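Uncharacterized protein yedD (Klebsiella pneumoniae subsp. pneumoniae, PDB 4HWM) is of unknown function, but is classed as a bacterial lipoprotein of the YedD-like family and folds as a closed antiparallel beta barrel. Local coordinates at residues S32-M35 with I40-L43; D50-R55 with E111-K116. All blocks are in the same frame, centred on the assembly; numbering follows the deposited sequence. Where two conformers were deposited one is given.

Contact 1: residues S32-M35 with I40-L43; sequences SAMM and IASL
M34, refined as selenomethionine, lays the end of its side chain against I40 and A41 at the start of strand 40-45 of a closed, antiparallel beta barrel. Its methyl CE is 3.4 Å from I40 O and its SE is 3.9 Å from A41 N. Both atoms lie over the same face of the I40-A41 peptide group. The methyl also comes within 3.9 Å of A41 CB, which lies on that side of the peptide too. The contact is therefore van der Waals in kind, and it is small: 108 Å² is buried, counting both segments. M34 occurs in two conformers, and this geometry belongs to one of them.

The backbones stay well apart, with M34 CA and I40 CA separated by 8.1 Å, so the side chain alone bridges the gap. Its CG sits beside the backbone N and anti to the carbonyl carbon (chi1 -63°). The chain then runs extended until a bend at chi3 (86°) turns the methyl down onto the peptide. I40 offers only backbone here, since its CB points away from the loop, whereas A41 turns its methyl toward it.

In the next shell, R55 of strand 50-56 and M98 of strand 98-103 each touch both M34 and A41, so the loop residue packs where three strands of the barrel are represented. A41 N donates to T27 OG1, just after strand 23-26, and I40 is paired through its backbone with Q56 of strand 50-56. At the centre of the contact, the CE to I40 O line stands at about 90° to the I40 C-O bond, placing the methyl above the carbonyl group.

Contact 2: residues D50-R55 with E111-K116; sequences DTFDCR and EKAWAK
F52 and W114 carry the contact between strand 50-56 and helix 108-118, which packs on the outside of the beta barrel. The segment axes approach to 9.6 Å at 142°, nearer antiparallel than parallel, and 236 Å² is buried in total.

The tight part surrounds the F52 ring. W114 CA lies over one face of it, 4.0 Å from the centroid, a CH-pi contact from the helix backbone. At the far end of the ring F52 CZ meets A113 CB at 3.8 Å, while at its root F52 CB touches W114 CE3 at 3.6 Å. With CG anti to the backbone N (chi1 -163°), F52 reaches outward to the helix as the W114 indole runs back toward the strand, so that the side chains lie alongside each other, antiparallel. Their six-membered rings are inclined at 47° with centroids 5.4 Å apart, an oblique aromatic pair. I44 and A62, from the strands flanking 50-56, also touch F52, and A117 adds to it from the helix.

The other side of the helix is looser. K112 and A115 turn their CB atoms away from the strand, and both they and K116 are exposed. E111, at this segment's start, has a salt-bridge partner in R105.

On the strand face turned from the helix, buried D53 is gripped side-on by R55: R55 NE meets D53 OD1 at 2.9 Å, and R55 NH2 reaches D53 OD2 in a second, nearly straight bond. D53 OD2 is also hydrogen-bonded to Y95 OH, and R55 NH2 has a second salt bridge, to D96.

Across the interface itself the surfaces are apolar and aromatic, so it rests on shape and dispersion, while the C54-C110 disulfide fixes strand to helix covalently beside it.

Following the chain, contact 1 closes first: strand 23-26 leads into a loop whose residues 32-35 fold back on the start of strand 40-45, across four intervening residues. Contact 2 opens only afterwards, at strand 50-56, and closes on helix 108-118 once the rest of the barrel has been traversed. The two are in series, neither nested nor crossed, with centres about 15 Å apart. They join through neighbouring antiparallel strands: S42 N lies 2.8 Å from C54 O, a probable hydrogen bond, and L43 CD1 packs 3.6 Å from F52 O. Contact 1 thus fastens a loop to the barrel, and contact 2 its C-terminal helix.

Contact 1: residues S32-M35 with I40-L43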
loop_
_atom_site.group_PDB
_atom_site.type_symbol
_atom_site.label_atom_id
_atom_site.label_comp_id
_atom_site.label_asym_id
_atom_site.label_seq_id
_atom_site.Cartn_x
_atom_site.Cartn_y
_atom_site.Cartn_z
ATOM N N SER A 32 8.442 7.528 -12.861
ATOM C CA SER A 32 9.028 6.920 -14.064
ATOM C C SER A 32 8.727 5.428 -14.185
ATOM O O SER A 32 8.775 4.882 -15.289
ATOM C CB SER A 32 10.535 7.179 -14.093
ATOM O OG SER A 32 11.184 6.554 -13.010
ATOM N N ALA A 33 8.445 4.760 -13.048
ATOM C CA ALA A 33 8.094 3.351 -13.034
ATOM C C ALA A 33 6.729 3.046 -13.640
ATOM O O ALA A 33 6.469 1.916 -14.045
ATOM C CB ALA A 33 8.136 2.799 -11.595
HETATM N N MSE A 34 5.872 4.063 -13.730
HETATM C CA MSE A 34 4.498 3.865 -14.123
HETATM C C MSE A 34 4.292 4.089 -15.609
HETATM O O MSE A 34 5.155 4.623 -16.308
HETATM C CB MSE A 34 3.620 4.769 -13.288
HETATM C CG MSE A 34 3.680 4.434 -11.777
HETATM SE SE MSE A 34 2.282 5.255 -10.736
HETATM C CE MSE A 34 0.904 3.906 -10.987
HETATM N N MSE A 35 3.115 3.701 -16.063
HETATM C CA MSE A 35 2.815 3.685 -17.488
HETATM C C MSE A 35 2.866 5.065 -18.155
HETATM O O MSE A 35 3.217 5.199 -19.318
HETATM C CB MSE A 35 1.465 2.985 -17.681
HETATM C CG MSE A 35 1.179 2.428 -19.017
HETATM SE SE MSE A 35 2.538 1.199 -19.641
HETATM C CE MSE A 35 1.825 1.109 -21.420
ATOM N N ILE A 40 -1.245 7.260 -11.060
ATOM C CA ILE A 40 -1.189 7.490 -9.620
ATOM C C ILE A 40 -1.083 6.135 -8.918
ATOM O O ILE A 40 -1.765 5.188 -9.282
ATOM C CB ILE A 40 -2.466 8.223 -9.112
ATOM C CG1 ILE A 40 -2.652 9.557 -9.820
ATOM C CG2 ILE A 40 -2.449 8.447 -7.578
ATOM C CD1 ILE A 40 -4.043 10.118 -9.732
ATOM N N ALA A 41 -0.232 6.047 -7.901
ATOM C CA ALA A 41 -0.214 4.922 -6.997
ATOM C C ALA A 41 -0.496 5.369 -5.578
ATOM O O ALA A 41 -0.060 6.425 -5.131
ATOM C CB ALA A 41 1.113 4.190 -7.068
ATOM N N SER A 42 -1.206 4.512 -4.867
ATOM C CA SER A 42 -1.577 4.758 -3.475
ATOM C C SER A 42 -1.322 3.501 -2.647
ATOM O O SER A 42 -1.433 2.376 -3.140
ATOM C CB SER A 42 -3.068 5.109 -3.375
ATOM O OG SER A 42 -3.392 6.249 -4.140
ATOM N N LEU A 43 -1.026 3.718 -1.373
ATOM C CA LEU A 43 -0.861 2.619 -0.423
ATOM C C LEU A 43 -1.579 3.011 0.861
ATOM O O LEU A 43 -1.299 4.052 1.425
ATOM C CB LEU A 43 0.623 2.354 -0.108
ATOM C CG LEU A 43 0.914 1.120 0.760
ATOM C CD1 LEU A 43 0.570 -0.176 0.049
ATOM C CD2 LEU A 43 2.401 1.142 1.193
#

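Contact 2: residues D50-R55 with E111-K116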
loop_
_atom_site.group_PDB
_atom_site.type_symbol
_atom_site.label_atom_id
_atom_site.label_comp_id
_atom_site.label_asym_id
_atom_site.label_seq_id
_atom_site.Cartn_x
_atom_site.Cartn_y
_atom_site.Cartn_z
ATOM N N ASP A 50 -2.745 -4.186 7.984
ATOM C CA ASP A 50 -3.386 -4.493 6.703
ATOM C C ASP A 50 -3.012 -3.382 5.714
ATOM O O ASP A 50 -2.835 -2.227 6.092
ATOM C CB ASP A 50 -4.877 -4.603 6.827
ATOM C CG ASP A 50 -5.312 -5.806 7.615
ATOM O OD1 ASP A 50 -5.254 -6.921 7.096
ATOM O OD2 ASP A 50 -5.703 -5.645 8.793
ATOM N N THR A 51 -2.874 -3.752 4.445
ATOM C CA THR A 51 -2.513 -2.796 3.431
ATOM C C THR A 51 -3.399 -2.890 2.212
ATOM O O THR A 51 -4.113 -3.885 2.009
ATOM C CB THR A 51 -1.068 -2.999 2.994
ATOM O OG1 THR A 51 -0.978 -4.226 2.268
ATOM C CG2 THR A 51 -0.073 -2.976 4.209
ATOM N N PHE A 52 -3.292 -1.872 1.371
ATOM C CA PHE A 52 -4.018 -1.844 0.100
ATOM C C PHE A 52 -3.211 -1.047 -0.889
ATOM O O PHE A 52 -2.915 0.132 -0.636
ATOM C CB PHE A 52 -5.388 -1.191 0.311
ATOM C CG PHE A 52 -6.390 -1.458 -0.785
ATOM C CD1 PHE A 52 -6.846 -2.738 -1.020
ATOM C CD2 PHE A 52 -6.875 -0.424 -1.569
ATOM C CE1 PHE A 52 -7.813 -2.967 -1.993
ATOM C CE2 PHE A 52 -7.807 -0.653 -2.551
ATOM C CZ PHE A 52 -8.253 -1.925 -2.785
ATOM N N ASP A 53 -2.843 -1.695 -1.993
ATOM C CA ASP A 53 -1.960 -1.112 -3.028
ATOM C C ASP A 53 -2.864 -0.852 -4.226
ATOM O O ASP A 53 -3.378 -1.819 -4.785
ATOM C CB ASP A 53 -0.847 -2.125 -3.328
ATOM C CG ASP A 53 0.085 -1.707 -4.456
ATOM O OD1 ASP A 53 -0.329 -0.963 -5.353
ATOM O OD2 ASP A 53 1.234 -2.170 -4.433
ATOM N N CYS A 54 -3.095 0.428 -4.556
ATOM C CA CYS A 54 -4.075 0.802 -5.587
ATOM C C CYS A 54 -3.396 1.713 -6.572
ATOM O O CYS A 54 -2.901 2.767 -6.198
ATOM C CB CYS A 54 -5.274 1.484 -4.933
ATOM S SG CYS A 54 -6.597 1.906 -6.049
ATOM N N ARG A 55 -3.352 1.301 -7.827
ATOM C CA ARG A 55 -2.674 2.063 -8.867
ATOM C C ARG A 55 -3.653 2.301 -9.992
ATOM O O ARG A 55 -4.450 1.443 -10.292
ATOM C CB ARG A 55 -1.468 1.303 -9.356
ATOM C CG ARG A 55 -0.558 0.946 -8.204
ATOM C CD ARG A 55 0.687 0.322 -8.657
ATOM N NE ARG A 55 1.362 -0.405 -7.587
ATOM C CZ ARG A 55 2.612 -0.827 -7.600
ATOM N NH1 ARG A 55 3.394 -0.622 -8.658
ATOM N NH2 ARG A 55 3.062 -1.508 -6.559
ATOM N N GLU A 111 -10.613 4.715 -2.576
ATOM C CA GLU A 111 -11.511 4.651 -1.402
ATOM C C GLU A 111 -12.594 3.605 -1.587
ATOM O O GLU A 111 -12.871 2.781 -0.681
ATOM C CB GLU A 111 -12.257 5.955 -1.213
ATOM C CG GLU A 111 -11.478 7.097 -0.824
ATOM C CD GLU A 111 -12.377 8.267 -0.417
ATOM O OE1 GLU A 111 -13.424 8.564 -1.057
ATOM O OE2 GLU A 111 -12.023 8.912 0.547
ATOM N N LYS A 112 -13.235 3.611 -2.769
ATOM C CA LYS A 112 -14.323 2.674 -3.062
ATOM C C LYS A 112 -13.834 1.230 -3.121
ATOM O O LYS A 112 -14.453 0.338 -2.568
ATOM C CB LYS A 112 -15.028 3.016 -4.395
ATOM C CG LYS A 112 -16.004 4.178 -4.321
ATOM C CD LYS A 112 -16.352 4.721 -5.722
ATOM C CE LYS A 112 -17.437 5.799 -5.637
ATOM N NZ LYS A 112 -17.508 6.665 -6.852
ATOM N N ALA A 113 -12.705 1.028 -3.787
ATOM C CA ALA A 113 -12.143 -0.318 -3.922
ATOM C C ALA A 113 -11.757 -0.876 -2.544
ATOM O O ALA A 113 -12.004 -2.036 -2.249
ATOM C CB ALA A 113 -10.946 -0.322 -4.865
ATOM N N TRP A 114 -11.202 -0.020 -1.694
ATOM C CA TRP A 114 -10.818 -0.413 -0.332
ATOM C C TRP A 114 -12.038 -0.801 0.489
ATOM O O TRP A 114 -12.052 -1.856 1.142
ATOM C CB TRP A 114 -10.085 0.745 0.309
ATOM C CG TRP A 114 -9.809 0.706 1.781
ATOM C CD1 TRP A 114 -10.146 1.664 2.685
ATOM C CD2 TRP A 114 -9.060 -0.269 2.492
ATOM N NE1 TRP A 114 -9.669 1.336 3.915
ATOM C CE2 TRP A 114 -8.957 0.180 3.826
ATOM C CE3 TRP A 114 -8.428 -1.443 2.137
ATOM C CZ2 TRP A 114 -8.295 -0.547 4.819
ATOM C CZ3 TRP A 114 -7.756 -2.156 3.119
ATOM C CH2 TRP A 114 -7.668 -1.688 4.436
ATOM N N ALA A 115 -13.083 0.021 0.438
ATOM C CA ALA A 115 -14.281 -0.268 1.225
ATOM C C ALA A 115 -14.883 -1.611 0.793
ATOM O O ALA A 115 -15.313 -2.411 1.613
ATOM C CB ALA A 115 -15.290 0.870 1.093
ATOM N N LYS A 116 -14.850 -1.874 -0.507
ATOM C CA LYS A 116 -15.395 -3.093 -1.109
ATOM C C LYS A 116 -14.617 -4.333 -0.653
ATOM O O LYS A 116 -15.179 -5.341 -0.259
ATOM C CB LYS A 116 -15.359 -2.908 -2.641
ATOM C CG LYS A 116 -15.631 -4.107 -3.510
ATOM C CD LYS A 116 -16.275 -3.681 -4.826
ATOM C CE LYS A 116 -15.429 -2.701 -5.549
ATOM N NZ LYS A 116 -14.172 -3.286 -6.096
#